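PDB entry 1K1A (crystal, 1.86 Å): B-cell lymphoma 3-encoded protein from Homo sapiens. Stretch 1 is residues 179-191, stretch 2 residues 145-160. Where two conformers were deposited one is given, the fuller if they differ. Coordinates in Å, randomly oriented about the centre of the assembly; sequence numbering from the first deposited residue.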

# COMPACT_ATOMS: atom_id res chain seq x y z
N GLN A 179 -14.17 6.93 10.64
CA GLN A 179 -13.71 7.17 12.02
C GLN A 179 -12.74 6.10 12.53
O GLN A 179 -12.86 4.91 12.17
CB GLN A 179 -14.90 7.24 12.98
CG GLN A 179 -15.79 8.46 12.82
CD GLN A 179 -17.08 8.34 13.63
OE1 GLN A 179 -17.23 8.98 14.67
NE2 GLN A 179 -17.99 7.50 13.17
N MET A 180 -11.81 6.51 13.38
CA MET A 180 -10.89 5.58 14.02
C MET A 180 -11.59 4.94 15.22
O MET A 180 -12.72 5.29 15.54
CB MET A 180 -9.68 6.35 14.53
CG MET A 180 -8.91 7.09 13.47
SD MET A 180 -7.45 7.89 14.18
CE MET A 180 -8.19 9.00 15.26
N TYR A 181 -10.92 4.00 15.89
CA TYR A 181 -11.47 3.34 17.08
C TYR A 181 -12.05 4.34 18.10
O TYR A 181 -13.11 4.11 18.69
CB TYR A 181 -10.40 2.48 17.78
CG TYR A 181 -10.01 1.22 17.04
CD1 TYR A 181 -10.96 0.28 16.69
CD2 TYR A 181 -8.68 0.95 16.73
CE1 TYR A 181 -10.60 -0.90 16.03
CE2 TYR A 181 -8.32 -0.22 16.06
CZ TYR A 181 -9.28 -1.13 15.71
OH TYR A 181 -8.94 -2.28 15.05
N SER A 182 -11.35 5.45 18.31
CA SER A 182 -11.77 6.48 19.26
C SER A 182 -12.97 7.28 18.75
O SER A 182 -13.56 8.07 19.50
CB SER A 182 -10.62 7.44 19.52
OG SER A 182 -10.29 8.15 18.33
N GLY A 183 -13.31 7.11 17.49
CA GLY A 183 -14.41 7.85 16.91
C GLY A 183 -14.00 9.16 16.28
O GLY A 183 -14.85 9.93 15.83
N SER A 184 -12.70 9.44 16.24
CA SER A 184 -12.21 10.65 15.59
C SER A 184 -12.11 10.47 14.07
O SER A 184 -11.79 9.38 13.58
CB SER A 184 -10.86 11.06 16.17
OG SER A 184 -11.00 11.60 17.48
N SER A 185 -12.36 11.56 13.34
CA SER A 185 -12.31 11.54 11.87
C SER A 185 -11.10 12.30 11.34
O SER A 185 -10.33 12.88 12.10
CB SER A 185 -13.59 12.15 11.30
OG SER A 185 -13.66 13.54 11.63
N ALA A 186 -10.94 12.30 10.02
CA ALA A 186 -9.87 13.05 9.38
C ALA A 186 -9.95 14.51 9.80
O ALA A 186 -8.93 15.17 10.05
CB ALA A 186 -9.99 12.94 7.87
N LEU A 187 -11.17 15.03 9.88
CA LEU A 187 -11.36 16.44 10.21
C LEU A 187 -10.95 16.79 11.65
O LEU A 187 -10.44 17.89 11.91
CB LEU A 187 -12.80 16.87 9.92
CG LEU A 187 -13.08 18.37 9.93
CD1 LEU A 187 -12.19 19.10 8.95
CD2 LEU A 187 -14.55 18.64 9.64
N HIS A 188 -11.17 15.86 12.60
CA HIS A 188 -10.70 16.10 13.97
C HIS A 188 -9.20 16.35 13.94
O HIS A 188 -8.72 17.28 14.57
CB HIS A 188 -10.96 14.90 14.88
CG HIS A 188 -12.39 14.67 15.22
ND1 HIS A 188 -12.99 15.19 16.34
CD2 HIS A 188 -13.34 13.93 14.60
CE1 HIS A 188 -14.25 14.80 16.40
NE2 HIS A 188 -14.48 14.03 15.35
N SER A 189 -8.48 15.50 13.22
CA SER A 189 -7.02 15.59 13.15
C SER A 189 -6.54 16.89 12.52
O SER A 189 -5.67 17.58 13.09
CB SER A 189 -6.43 14.39 12.40
OG SER A 189 -6.26 13.28 13.26
N ALA A 190 -7.09 17.22 11.36
CA ALA A 190 -6.71 18.44 10.65
C ALA A 190 -7.06 19.68 11.47
O ALA A 190 -6.27 20.62 11.54
CB ALA A 190 -7.38 18.50 9.27
N SER A 191 -8.24 19.66 12.08
CA SER A 191 -8.71 20.79 12.87
C SER A 191 -7.88 21.00 14.14
O SER A 191 -7.50 22.13 14.46
CB SER A 191 -10.19 20.61 13.25
OG SER A 191 -10.60 21.64 14.14
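Stretch 2 145-160: VDIKSGRSPLIHAVEN

Stretch 2 repeats the plan of stretch 1: a loop leads into a helix, and the two segments run side by side in the same direction. Helix 153-159 lies along helix 186-191 with their axes 9.2 Å apart at closest approach and only 2° between their N-to-C directions, so the pair is essentially parallel. A serine, Ser152 in one stretch and Ser185 in the other, holds the N-cap position before each helix. Along the interface Gly150 CA lies 5.2 Å from Met180 CA, Ile155 CA lies 5.0 Å from Ala186 CA, and Glu159 CA lies 6.7 Å from Ser189 CA. In stretch 1 a type I turn from Met180 to Gly183 is closed by Gly183 N to Met180 O at 2.7 Å; in stretch 2, Gly150 N donates to Asp146 O at 3.0 Å.

The loops meet through Tyr181. Its OH donates to Ile147 O at 2.7 Å, the one direct hydrogen bond between the stretches, while the CA of Gly150 packs over one face of the ring, 4.0 Å from its centroid. Glycine suits this place twice over: its phi is positive, and a CB would point toward stretch 1 and lie 2.8 Å from Tyr181 CE2, a clash. Two waters extend the junction, each donating to both Gly150 O and Gln179 O, carbonyls that cannot bond to each other directly.

Hydrogen bonds within stretch 2 hold its loop in shape. Asp146 OD2 accepts from Ser149 OG at 2.9 Å, and Asp146 OD1 accepts from His156 NE2 at 3.3 Å, tying the loop to the helix.

The packing around the helices is largely apolar. Ile155 points toward stretch 1, its CD1 3.9 Å from CG of Met180, a residue of the loop, and its CG1 4.3 Å from Ala186 CB. One turn on, Val158 also points across: its CG2 is 3.8 Å from Ala186 CB, and its CG1 is 4.2 Å from Ala190 CB and 3.9 Å from Ser189 CB. The small alanines let the branched side chains of Ile155 and Val158 lie against the backbone of the neighbouring helix, with Val158 CG1 3.5 Å from Ala186 O.

The long side chain of Met180 also reaches charged neighbours, its SD 3.5 Å from Arg151 CG and 4.0 Å from Glu159 OE2. Arg151 and Glu159 neutralise each other in a salt bridge, NH2 to OE1 at 2.3 Å, which links the loop of stretch 2 to the end of its helix.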

# COMPACT_ATOMS: atom_id res chain seq x y z
N VAL A 145 -9.44 -0.73 6.54
CA VAL A 145 -8.86 -0.36 7.83
C VAL A 145 -7.99 -1.48 8.38
O VAL A 145 -8.43 -2.62 8.54
CB VAL A 145 -9.93 0.01 8.90
CG1 VAL A 145 -10.96 1.00 8.33
CG2 VAL A 145 -10.63 -1.23 9.42
N ASP A 146 -6.73 -1.15 8.62
CA ASP A 146 -5.80 -2.10 9.25
C ASP A 146 -6.14 -2.29 10.74
O ASP A 146 -6.62 -1.37 11.40
CB ASP A 146 -4.37 -1.62 9.07
CG ASP A 146 -4.12 -0.28 9.72
OD1 ASP A 146 -4.60 0.73 9.19
OD2 ASP A 146 -3.47 -0.15 10.79
N ILE A 147 -5.89 -3.48 11.26
CA ILE A 147 -6.31 -3.82 12.61
C ILE A 147 -5.63 -3.00 13.72
O ILE A 147 -6.27 -2.67 14.72
CB ILE A 147 -6.17 -5.34 12.85
CG1 ILE A 147 -6.27 -5.68 14.35
CD1 ILE A 147 -7.59 -6.32 14.77
N LYS A 148 -4.36 -2.62 13.53
CA LYS A 148 -3.60 -1.88 14.56
C LYS A 148 -4.24 -0.56 15.01
O LYS A 148 -4.47 -0.33 16.20
CB LYS A 148 -2.18 -1.56 14.08
CG LYS A 148 -1.09 -2.51 14.53
CD LYS A 148 0.20 -1.73 14.79
CE LYS A 148 1.41 -2.40 14.17
NZ LYS A 148 1.88 -3.56 14.97
N SER A 149 -4.52 0.31 14.04
CA SER A 149 -4.98 1.66 14.34
C SER A 149 -6.45 1.90 14.02
O SER A 149 -7.04 2.87 14.52
CB SER A 149 -4.13 2.66 13.57
OG SER A 149 -4.10 2.34 12.18
N GLY A 150 -7.03 1.04 13.19
CA GLY A 150 -8.40 1.21 12.75
C GLY A 150 -8.55 2.41 11.83
O GLY A 150 -9.65 2.95 11.67
N ARG A 151 -7.45 2.83 11.21
CA ARG A 151 -7.44 4.01 10.33
C ARG A 151 -7.51 3.67 8.84
O ARG A 151 -6.81 2.76 8.38
CB ARG A 151 -6.18 4.83 10.59
CG ARG A 151 -6.15 5.51 11.94
CD ARG A 151 -4.80 5.47 12.63
NE ARG A 151 -3.80 6.31 11.98
CZ ARG A 151 -2.49 6.15 12.12
NH1 ARG A 151 -2.02 5.17 12.87
NH2 ARG A 151 -1.66 6.97 11.50
N SER A 152 -8.33 4.41 8.10
CA SER A 152 -8.40 4.27 6.64
C SER A 152 -7.20 5.00 6.06
O SER A 152 -6.58 5.79 6.76
CB SER A 152 -9.69 4.90 6.11
OG SER A 152 -9.69 6.31 6.32
N PRO A 153 -6.86 4.73 4.81
CA PRO A 153 -5.77 5.45 4.14
C PRO A 153 -5.95 6.97 4.21
O PRO A 153 -4.96 7.70 4.34
CB PRO A 153 -5.89 4.96 2.69
CG PRO A 153 -6.43 3.57 2.83
CD PRO A 153 -7.43 3.67 3.96
N LEU A 154 -7.18 7.45 4.13
CA LEU A 154 -7.43 8.89 4.18
C LEU A 154 -6.93 9.50 5.49
O LEU A 154 -6.29 10.56 5.51
CB LEU A 154 -8.91 9.21 3.98
CG LEU A 154 -9.26 10.71 4.01
CD1 LEU A 154 -8.45 11.48 2.97
CD2 LEU A 154 -10.75 10.93 3.81
N ILE A 155 -7.22 8.83 6.60
CA ILE A 155 -6.81 9.34 7.90
C ILE A 155 -5.28 9.30 8.01
O ILE A 155 -4.66 10.25 8.51
CB ILE A 155 -7.52 8.56 9.04
CG1 ILE A 155 -9.01 8.91 9.04
CG2 ILE A 155 -6.88 8.87 10.39
CD1 ILE A 155 -9.89 7.97 9.84
N HIS A 156 -4.67 8.23 7.50
CA HIS A 156 -3.22 8.14 7.47
C HIS A 156 -2.66 9.35 6.73
O HIS A 156 -1.72 9.99 7.20
CB HIS A 156 -2.76 6.84 6.79
CG HIS A 156 -2.86 5.63 7.66
ND1 HIS A 156 -2.02 5.41 8.73
CD2 HIS A 156 -3.69 4.55 7.61
CE1 HIS A 156 -2.33 4.26 9.31
NE2 HIS A 156 -3.34 3.72 8.64
N ALA A 157 -3.24 9.66 5.57
CA ALA A 157 -2.78 10.78 4.75
C ALA A 157 -2.90 12.12 5.48
O ALA A 157 -2.01 12.98 5.39
CB ALA A 157 -3.55 10.84 3.43
N VAL A 158 -4.00 12.30 6.20
CA VAL A 158 -4.22 13.53 6.96
C VAL A 158 -3.20 13.67 8.08
O VAL A 158 -2.65 14.75 8.30
CB VAL A 158 -5.65 13.62 7.51
CG1 VAL A 158 -5.76 14.75 8.53
CG2 VAL A 158 -6.64 13.84 6.38
N GLU A 159 -2.94 12.59 8.80
CA GLU A 159 -1.95 12.60 9.88
C GLU A 159 -0.52 12.87 9.38
O GLU A 159 0.28 13.51 10.07
CB GLU A 159 -2.01 11.32 10.69
CG GLU A 159 -3.35 11.14 11.39
CD GLU A 159 -3.37 9.97 12.34
OE1 GLU A 159 -2.65 8.97 12.09
OE2 GLU A 159 -4.13 10.03 13.34
N ASN A 160 -0.22 12.41 8.16
CA ASN A 160 1.09 12.65 7.54
C ASN A 160 1.19 14.04 6.93
O ASN A 160 2.20 14.39 6.32
CB ASN A 160 1.36 11.62 6.43
CG ASN A 160 1.39 10.18 6.94
OD1 ASN A 160 1.56 9.92 8.13
ND2 ASN A 160 1.23 9.23 6.02
O HOH W 1 -11.27 4.42 9.55
O HOH W 2 -12.39 2.23 13.06